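Side-chain contacts in Baccell_00875 (Bacteroides cellulosilyticus DSM 14838, PDB 5NO8), which is a polysaccharide lyase that probably removes the rhamnose caps, joined to glucuronic acid, from complex plant arabinogalactan proteins: residues 261-264 and 265-269; 353-357 and 358-362; 580-584 and 585-589. All coordinates share one frame; numbering follows the deposited sequence.

Contact 1 (261-264 and 265-269)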
loop_
_atom_site.group_PDB
_atom_site.type_symbol
_atom_site.label_atom_id
_atom_site.label_comp_id
_atom_site.label_asym_id
_atom_site.label_seq_id
_atom_site.Cartn_x
_atom_site.Cartn_y
_atom_site.Cartn_z
ATOM N N SER A 261 7.402 17.390 4.259
ATOM C CA SER A 261 6.485 17.166 3.168
ATOM C C SER A 261 7.031 17.842 1.907
ATOM O O SER A 261 7.767 18.825 1.994
ATOM C CB SER A 261 5.103 17.726 3.498
ATOM O OG SER A 261 5.215 19.065 3.937
ATOM N N CYS A 262 6.594 17.339 0.761
ATOM C CA CYS A 262 6.973 17.878 -0.545
ATOM C C CYS A 262 5.714 18.286 -1.283
ATOM O O CYS A 262 4.641 17.760 -1.034
ATOM C CB CYS A 262 7.713 16.835 -1.371
ATOM S SG CYS A 262 9.188 16.165 -0.554
ATOM N N ASN A 263 5.852 19.190 -2.250
ATOM C CA ASN A 263 4.702 19.590 -3.047
ATOM C C ASN A 263 4.164 18.401 -3.849
ATOM O O ASN A 263 2.953 18.274 -4.028
ATOM C CB ASN A 263 5.005 20.828 -3.917
ATOM C CG ASN A 263 6.112 20.597 -4.914
ATOM O OD1 ASN A 263 7.187 20.130 -4.560
ATOM N ND2 ASN A 263 5.837 20.875 -6.184
ATOM N N LYS A 264 5.067 17.547 -4.332
ATOM C CA LYS A 264 4.712 16.283 -4.973
ATOM C C LYS A 264 5.817 15.316 -4.647
ATOM O O LYS A 264 6.854 15.747 -4.168
ATOM C CB LYS A 264 4.693 16.431 -6.468
ATOM C CG LYS A 264 3.733 17.446 -6.971
ATOM C CD LYS A 264 3.481 17.224 -8.439
ATOM C CE LYS A 264 4.457 17.922 -9.332
ATOM N NZ LYS A 264 3.645 18.473 -10.484
ATOM N N TYR A 265 5.604 14.036 -4.917
ATOM C CA TYR A 265 6.651 13.023 -4.697
ATOM C C TYR A 265 7.181 12.400 -5.951
ATOM O O TYR A 265 8.183 11.690 -5.910
ATOM C CB TYR A 265 6.171 11.968 -3.678
ATOM C CG TYR A 265 5.914 12.633 -2.379
ATOM C CD1 TYR A 265 6.956 12.886 -1.476
ATOM C CD2 TYR A 265 4.628 13.096 -2.051
ATOM C CE1 TYR A 265 6.732 13.587 -0.299
ATOM C CE2 TYR A 265 4.391 13.776 -0.864
ATOM C CZ TYR A 265 5.445 14.012 0.025
ATOM O OH TYR A 265 5.242 14.719 1.182
ATOM N N VAL A 266 6.530 12.668 -7.081
ATOM C CA VAL A 266 7.032 12.269 -8.377
ATOM C C VAL A 266 7.028 13.523 -9.256
ATOM O O VAL A 266 6.014 14.226 -9.337
ATOM C CB VAL A 266 6.175 11.164 -9.024
ATOM C CG1 VAL A 266 6.714 10.811 -10.399
ATOM C CG2 VAL A 266 6.130 9.940 -8.122
ATOM N N PHE A 267 8.176 13.797 -9.861
ATOM C CA PHE A 267 8.423 14.991 -10.668
ATOM C C PHE A 267 8.812 14.618 -12.081
ATOM O O PHE A 267 9.492 13.627 -12.274
ATOM C CB PHE A 267 9.592 15.757 -10.071
ATOM C CG PHE A 267 9.299 16.317 -8.736
ATOM C CD1 PHE A 267 8.649 17.542 -8.626
ATOM C CD2 PHE A 267 9.548 15.570 -7.584
ATOM C CE1 PHE A 267 8.326 18.065 -7.395
ATOM C CE2 PHE A 267 9.234 16.105 -6.342
ATOM C CZ PHE A 267 8.643 17.356 -6.245
ATOM N N GLU A 268 8.388 15.417 -13.071
ATOM C CA GLU A 268 8.967 15.368 -14.402
ATOM C C GLU A 268 10.243 16.194 -14.431
ATOM O O GLU A 268 10.369 17.204 -13.735
ATOM C CB GLU A 268 8.002 15.939 -15.460
ATOM C CG GLU A 268 6.687 15.183 -15.541
ATOM C CD GLU A 268 5.827 15.711 -16.678
ATOM O OE1 GLU A 268 5.824 16.931 -16.898
ATOM O OE2 GLU A 268 5.172 14.913 -17.360
ATOM N N LYS A 269 11.188 15.763 -15.255
ATOM C CA LYS A 269 12.455 16.443 -15.347
ATOM C C LYS A 269 12.199 17.911 -15.709
ATOM O O LYS A 269 11.394 18.200 -16.597
ATOM C CB LYS A 269 13.327 15.740 -16.367
ATOM C CG LYS A 269 14.746 16.253 -16.412
ATOM C CD LYS A 269 15.603 15.389 -17.327
ATOM C CE LYS A 269 15.420 15.797 -18.773
ATOM N NZ LYS A 269 16.286 14.913 -19.591
#
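Tyr265 folds back over the residues that precede it and meets Cys262 in two ways. Its hydroxyl accepts the backbone N-H of Cys262, with N to OH at 3.0 Å and the bond bent little (161°). Alongside, Cys262 CB lies 3.6 Å from Tyr265 CE1, and the sulfur makes an oblique sulfur-aromatic contact, SG being 4.5 Å from the ring centroid. A first torsion of -62°, which sets CG next to the Tyr265 backbone N, directs the ring toward the end of strand 259-262. Replacement of Tyr265 by a phenylalanine would probably leave the N-H of Cys262 without this acceptor. Val266 turns its side chain from 261-264, and the Lys264 side chain, from CB to CE, runs past its carbonyl oxygen. The Phe267 ring reaches back to Asn263 and Lys264. Asn263 OD1 sits in the ring plane at its edge, 3.6 Å from CZ, with amide and ring 44° apart, while Lys264 CB lies over one face. The Lys264 carbonyl oxygen is buried without a hydrogen-bonding partner: it lies over a face of the Tyr265 ring and is 3.2 Å from Phe267 CZ. Asn263 OD1 also accepts from Arg274 N, while the Lys264 chain leads away to a salt bridge between NZ and Glu271. The link thus carries the chain between the two outermost strands of one sheet, 259-262 beside strand 272-278 and 266-268 parallel to strand 326-335, with helix 632-644 packed against Lys264, Tyr265 and Val266.

Contact 2 (353-357 and 358-362)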
loop_
_atom_site.group_PDB
_atom_site.type_symbol
_atom_site.label_atom_id
_atom_site.label_comp_id
_atom_site.label_asym_id
_atom_site.label_seq_id
_atom_site.Cartn_x
_atom_site.Cartn_y
_atom_site.Cartn_z
ATOM N N GLN A 353 4.728 -7.896 -25.071
ATOM C CA GLN A 353 3.870 -8.670 -24.163
ATOM C C GLN A 353 2.601 -9.216 -24.819
ATOM O O GLN A 353 1.786 -9.819 -24.132
ATOM C CB GLN A 353 3.523 -7.861 -22.903
ATOM C CG GLN A 353 4.755 -7.352 -22.152
ATOM C CD GLN A 353 4.504 -6.924 -20.714
ATOM O OE1 GLN A 353 5.187 -6.012 -20.222
ATOM N NE2 GLN A 353 3.582 -7.610 -20.005
ATOM N N GLN A 354 2.421 -9.014 -26.124
ATOM C CA GLN A 354 1.311 -9.653 -26.843
ATOM C C GLN A 354 1.821 -10.924 -27.532
ATOM O O GLN A 354 2.798 -10.896 -28.268
ATOM C CB GLN A 354 0.643 -8.709 -27.855
ATOM C CG GLN A 354 -0.669 -9.290 -28.434
ATOM C CD GLN A 354 -1.504 -8.293 -29.205
ATOM O OE1 GLN A 354 -2.757 -8.316 -29.161
ATOM N NE2 GLN A 354 -0.834 -7.358 -29.860
ATOM N N MET A 355 1.156 -12.048 -27.264
ATOM C CA MET A 355 1.448 -13.305 -27.957
ATOM C C MET A 355 1.138 -13.126 -29.451
ATOM O O MET A 355 0.001 -12.847 -29.802
ATOM C CB MET A 355 0.561 -14.428 -27.391
ATOM C CG MET A 355 0.751 -15.807 -28.050
ATOM S SD MET A 355 2.437 -16.411 -27.988
ATOM C CE MET A 355 2.560 -16.889 -26.257
ATOM N N ASN A 356 2.158 -13.246 -30.292
ATOM C CA ASN A 356 2.024 -13.156 -31.740
ATOM C C ASN A 356 2.554 -14.468 -32.338
ATOM O O ASN A 356 3.715 -14.599 -32.664
ATOM C CB ASN A 356 2.780 -11.931 -32.282
ATOM C CG ASN A 356 2.212 -10.616 -31.763
ATOM O OD1 ASN A 356 1.019 -10.490 -31.479
ATOM N ND2 ASN A 356 3.079 -9.621 -31.641
ATOM N N ASN A 357 1.686 -15.462 -32.415
ATOM C CA ASN A 357 2.102 -16.808 -32.816
ATOM C C ASN A 357 0.803 -17.499 -33.160
ATOM O O ASN A 357 0.132 -18.025 -32.265
ATOM C CB ASN A 357 2.853 -17.503 -31.663
ATOM C CG ASN A 357 3.243 -18.955 -31.967
ATOM O OD1 ASN A 357 3.219 -19.417 -33.109
ATOM N ND2 ASN A 357 3.620 -19.675 -30.927
ATOM N N PRO A 358 0.396 -17.429 -34.447
ATOM C CA PRO A 358 -0.743 -18.268 -34.826
ATOM C C PRO A 358 -0.337 -19.701 -34.511
ATOM O O PRO A 358 0.835 -20.032 -34.650
ATOM C CB PRO A 358 -0.901 -18.016 -36.335
ATOM C CG PRO A 358 0.371 -17.363 -36.783
ATOM C CD PRO A 358 0.917 -16.644 -35.587
ATOM N N SER A 359 -1.263 -20.514 -34.030
ATOM C CA SER A 359 -0.938 -21.879 -33.546
ATOM C C SER A 359 -0.426 -21.944 -32.094
ATOM O O SER A 359 0.012 -23.007 -31.653
ATOM C CB SER A 359 0.058 -22.616 -34.456
ATOM O OG SER A 359 1.402 -22.342 -34.079
ATOM N N ASP A 360 -0.425 -20.818 -31.381
ATOM C CA ASP A 360 -0.578 -20.828 -29.922
ATOM C C ASP A 360 -2.022 -20.404 -29.755
ATOM O O ASP A 360 -2.458 -19.452 -30.396
ATOM C CB ASP A 360 0.380 -19.825 -29.249
ATOM C CG ASP A 360 0.462 -20.003 -27.742
ATOM O OD1 ASP A 360 -0.564 -19.825 -27.057
ATOM O OD2 ASP A 360 1.557 -20.297 -27.231
ATOM N N LEU A 361 -2.785 -21.108 -28.925
ATOM C CA LEU A 361 -4.175 -20.711 -28.648
ATOM C C LEU A 361 -4.305 -19.350 -27.940
ATOM O O LEU A 361 -5.374 -18.763 -27.931
ATOM C CB LEU A 361 -4.866 -21.756 -27.775
ATOM C CG LEU A 361 -5.137 -23.143 -28.374
ATOM C CD1 LEU A 361 -5.537 -24.082 -27.244
ATOM C CD2 LEU A 361 -6.231 -23.052 -29.431
ATOM N N ARG A 362 -3.235 -18.872 -27.314
ATOM C CA ARG A 362 -3.255 -17.550 -26.671
ATOM C C ARG A 362 -2.886 -16.421 -27.642
ATOM O O ARG A 362 -2.682 -15.290 -27.210
ATOM C CB ARG A 362 -2.293 -17.533 -25.476
ATOM C CG ARG A 362 -2.616 -18.540 -24.387
ATOM C CD ARG A 362 -1.435 -18.769 -23.477
ATOM N NE ARG A 362 -0.358 -19.506 -24.135
ATOM C CZ ARG A 362 0.678 -20.068 -23.513
ATOM N NH1 ARG A 362 1.591 -20.718 -24.221
ATOM N NH2 ARG A 362 0.824 -19.989 -22.196
#
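Asn357 and Met355 bring most of the surface that 353-357 contributes to this contact, and both meet Asp360. Asn357 opens a type II beta turn that ends at Asp360. Its carbonyl oxygen accepts the Asp360 backbone N-H, O to N 3.0 Å, from a donor that stands above the carbonyl plane (42° out of it). Pro358, at the second position, suits this turn because its ring fixes phi near the value required there, and Ser359 takes the positive phi of the third. The turn brings Asn357 CB to 4.2 Å from Asp360 CB, the two side chains crossing at about a right angle.

Met355 points its side chain toward 358-362. The chain leaves with CG opposite the backbone N (chi1 179°) and then bends at both later torsions, which carries the terminal methyl to the carboxylate: CE is 3.7 Å from Asp360 OD2. Nearer the backbone, Met355 CB rests 3.4 Å from the carbonyl oxygen of Arg362. The methyl also approaches the Arg362 guanidinium obliquely.

Asp360 and Arg362 are paired side-on. OD1 of Asp360 receives Arg362 NE at 2.9 Å through its syn lone pair, while OD2 receives NH1, also syn, both oxygens lying close to the guanidinium plane. The anti lone pair of OD1 takes the backbone N of Arg362 at 2.8 Å, an Asx turn. Arg362 NH2 continues to the carbonyl oxygen of Leu378.

Three bonds therefore hold the Asp360 carboxylate and fix its rotation. Such a grip is likely to favour its ionised form and probably offsets the two charges locally in a surface loop, with the methionine as apolar packing beside them.

Contact 3 (580-584 and 585-589)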
loop_
_atom_site.group_PDB
_atom_site.type_symbol
_atom_site.label_atom_id
_atom_site.label_comp_id
_atom_site.label_asym_id
_atom_site.label_seq_id
_atom_site.Cartn_x
_atom_site.Cartn_y
_atom_site.Cartn_z
ATOM N N GLY A 580 -1.414 6.325 4.447
ATOM C CA GLY A 580 -0.589 7.196 5.252
ATOM C C GLY A 580 -0.281 8.511 4.548
ATOM O O GLY A 580 -0.723 8.745 3.400
ATOM N N PHE A 581 0.463 9.377 5.239
ATOM C CA PHE A 581 0.900 10.669 4.688
ATOM C C PHE A 581 2.416 10.798 4.717
ATOM O O PHE A 581 2.944 11.922 4.673
ATOM C CB PHE A 581 0.209 11.848 5.392
ATOM C CG PHE A 581 0.407 11.865 6.880
ATOM C CD1 PHE A 581 1.535 12.445 7.450
ATOM C CD2 PHE A 581 -0.540 11.277 7.720
ATOM C CE1 PHE A 581 1.716 12.444 8.830
ATOM C CE2 PHE A 581 -0.352 11.268 9.094
ATOM C CZ PHE A 581 0.777 11.830 9.638
ATOM N N GLN A 582 3.120 9.661 4.744
ATOM C CA GLN A 582 4.575 9.670 4.827
ATOM C C GLN A 582 5.176 10.397 3.609
ATOM O O GLN A 582 4.629 10.297 2.484
ATOM C CB GLN A 582 5.153 8.268 4.849
ATOM C CG GLN A 582 4.709 7.380 5.993
ATOM C CD GLN A 582 3.508 6.545 5.662
ATOM O OE1 GLN A 582 2.596 7.017 4.954
ATOM N NE2 GLN A 582 3.484 5.306 6.146
ATOM N N PRO A 583 6.298 11.086 3.786
ATOM C CA PRO A 583 6.865 11.868 2.642
ATOM C C PRO A 583 7.734 11.029 1.708
ATOM O O PRO A 583 8.958 11.224 1.613
ATOM C CB PRO A 583 7.655 12.960 3.353
ATOM C CG PRO A 583 8.136 12.279 4.605
ATOM C CD PRO A 583 6.978 11.435 5.048
ATOM N N SER A 584 7.078 10.075 1.051
ATOM C CA SER A 584 7.687 9.152 0.107
ATOM C C SER A 584 6.658 8.865 -0.980
ATOM O O SER A 584 5.503 8.627 -0.688
ATOM C CB SER A 584 8.055 7.836 0.784
ATOM O OG SER A 584 8.503 6.869 -0.158
ATOM N N TYR A 585 7.103 8.817 -2.224
ATOM C CA TYR A 585 6.241 8.412 -3.327
ATOM C C TYR A 585 5.741 6.966 -3.166
ATOM O O TYR A 585 4.692 6.629 -3.659
ATOM C CB TYR A 585 6.893 8.632 -4.687
ATOM C CG TYR A 585 8.133 7.807 -4.939
ATOM C CD1 TYR A 585 9.384 8.273 -4.563
ATOM C CD2 TYR A 585 8.047 6.528 -5.502
ATOM C CE1 TYR A 585 10.535 7.506 -4.758
ATOM C CE2 TYR A 585 9.179 5.773 -5.740
ATOM C CZ TYR A 585 10.423 6.281 -5.385
ATOM O OH TYR A 585 11.544 5.523 -5.604
ATOM N N HIS A 586 6.464 6.129 -2.433
ATOM C CA HIS A 586 6.010 4.766 -2.193
ATOM C C HIS A 586 4.777 4.698 -1.297
ATOM O O HIS A 586 4.016 3.712 -1.370
ATOM C CB HIS A 586 7.123 3.945 -1.529
ATOM C CG HIS A 586 8.238 3.587 -2.452
ATOM N ND1 HIS A 586 9.465 4.213 -2.413
ATOM C CD2 HIS A 586 8.313 2.674 -3.437
ATOM C CE1 HIS A 586 10.257 3.684 -3.333
ATOM N NE2 HIS A 586 9.581 2.750 -3.971
ATOM N N LEU A 587 4.636 5.681 -0.413
ATOM C CA LEU A 587 3.693 5.632 0.710
ATOM C C LEU A 587 2.633 6.698 0.738
ATOM O O LEU A 587 1.599 6.489 1.370
ATOM C CB LEU A 587 4.443 5.733 2.048
ATOM C CG LEU A 587 5.610 4.796 2.270
ATOM C CD1 LEU A 587 6.315 5.111 3.585
ATOM C CD2 LEU A 587 5.145 3.366 2.221
ATOM N N ASN A 588 2.856 7.841 0.090
ATOM C CA ASN A 588 2.027 9.015 0.344
ATOM C C ASN A 588 0.652 8.837 -0.306
ATOM O O ASN A 588 0.529 8.790 -1.518
ATOM C CB ASN A 588 2.697 10.296 -0.153
ATOM C CG ASN A 588 2.042 11.525 0.412
ATOM O OD1 ASN A 588 2.341 11.978 1.543
ATOM N ND2 ASN A 588 1.149 12.073 -0.340
ATOM N N GLU A 589 -0.366 8.688 0.528
ATOM C CA GLU A 589 -1.712 8.341 0.075
ATOM C C GLU A 589 -1.773 7.012 -0.687
ATOM O O GLU A 589 -2.580 6.834 -1.577
ATOM C CB GLU A 589 -2.344 9.485 -0.713
ATOM C CG GLU A 589 -2.428 10.790 0.051
ATOM C CD GLU A 589 -3.552 11.679 -0.486
ATOM O OE1 GLU A 589 -3.241 12.481 -1.396
ATOM O OE2 GLU A 589 -4.722 11.548 -0.011
HETATM O O HOH W 1 0.558 4.658 3.115
#
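Ser584 OG lies in the plane of the His586 imidazole, at its edge and 3.6 Å from ND1. One face of the same imidazole carries Tyr585 CE2, offset toward the rim, and ND1 in turn stands 3.6 Å above one face of the Tyr585 ring. The serine hydroxyl oxygen also accepts the backbone N-H of His586, N to OG 3.1 Å, which makes an ST turn; chi1 of 173° swings OG to the carbonyl side, where that N-H can reach it.

The carbonyl oxygen of Ser584 is gripped twice. Asn588 N approaches at 2.9 Å nearly head-on (175° at the oxygen), whereas Leu587 N comes from well above the carbonyl plane. Apolar contact is made by Gln582 and Leu587, which cross at about a right angle, with Gln582 CB 3.6 Å from Leu587 CD1. Toward the loop ends, Gly580 O accepts Glu589 N at 2.9 Å, and a water accepts from Gly580 N while donating to Leu587 O.

This compact loop, with an inverse gamma turn centred on Pro583, is wedged between several elements. Pro583 and Tyr585 bond through their backbones to Asp331 of strand 326-335, Gln582 and Leu587 pack on Trp168 of strand 163-168, and Glu589 reaches Arg637 and Asn640 of helix 632-644.

Overall arrangement
Contact 3 is the most buried of the three, contact 1 is partly buried and contact 2 lies on the surface. Contacts 1 and 3 adjoin, their centres 11 Å apart: the Tyr265 ring packs on Pro583 and Asn588, and Val266 meets Tyr585. Both also lean on strand 326-335 and helix 632-644, joining the sheet that holds this strand to that helix. Contact 2 stands apart in the loop after helix 338-352, its centre about 40 Å from those of the other two. The chemistry differs with place: aromatic rings against a cysteine and an amide in contact 1, backbone hydrogen bonds, one bridging water and a Tyr585-His586 ring contact in contact 3, and an aspartate-arginine salt bridge in contact 2.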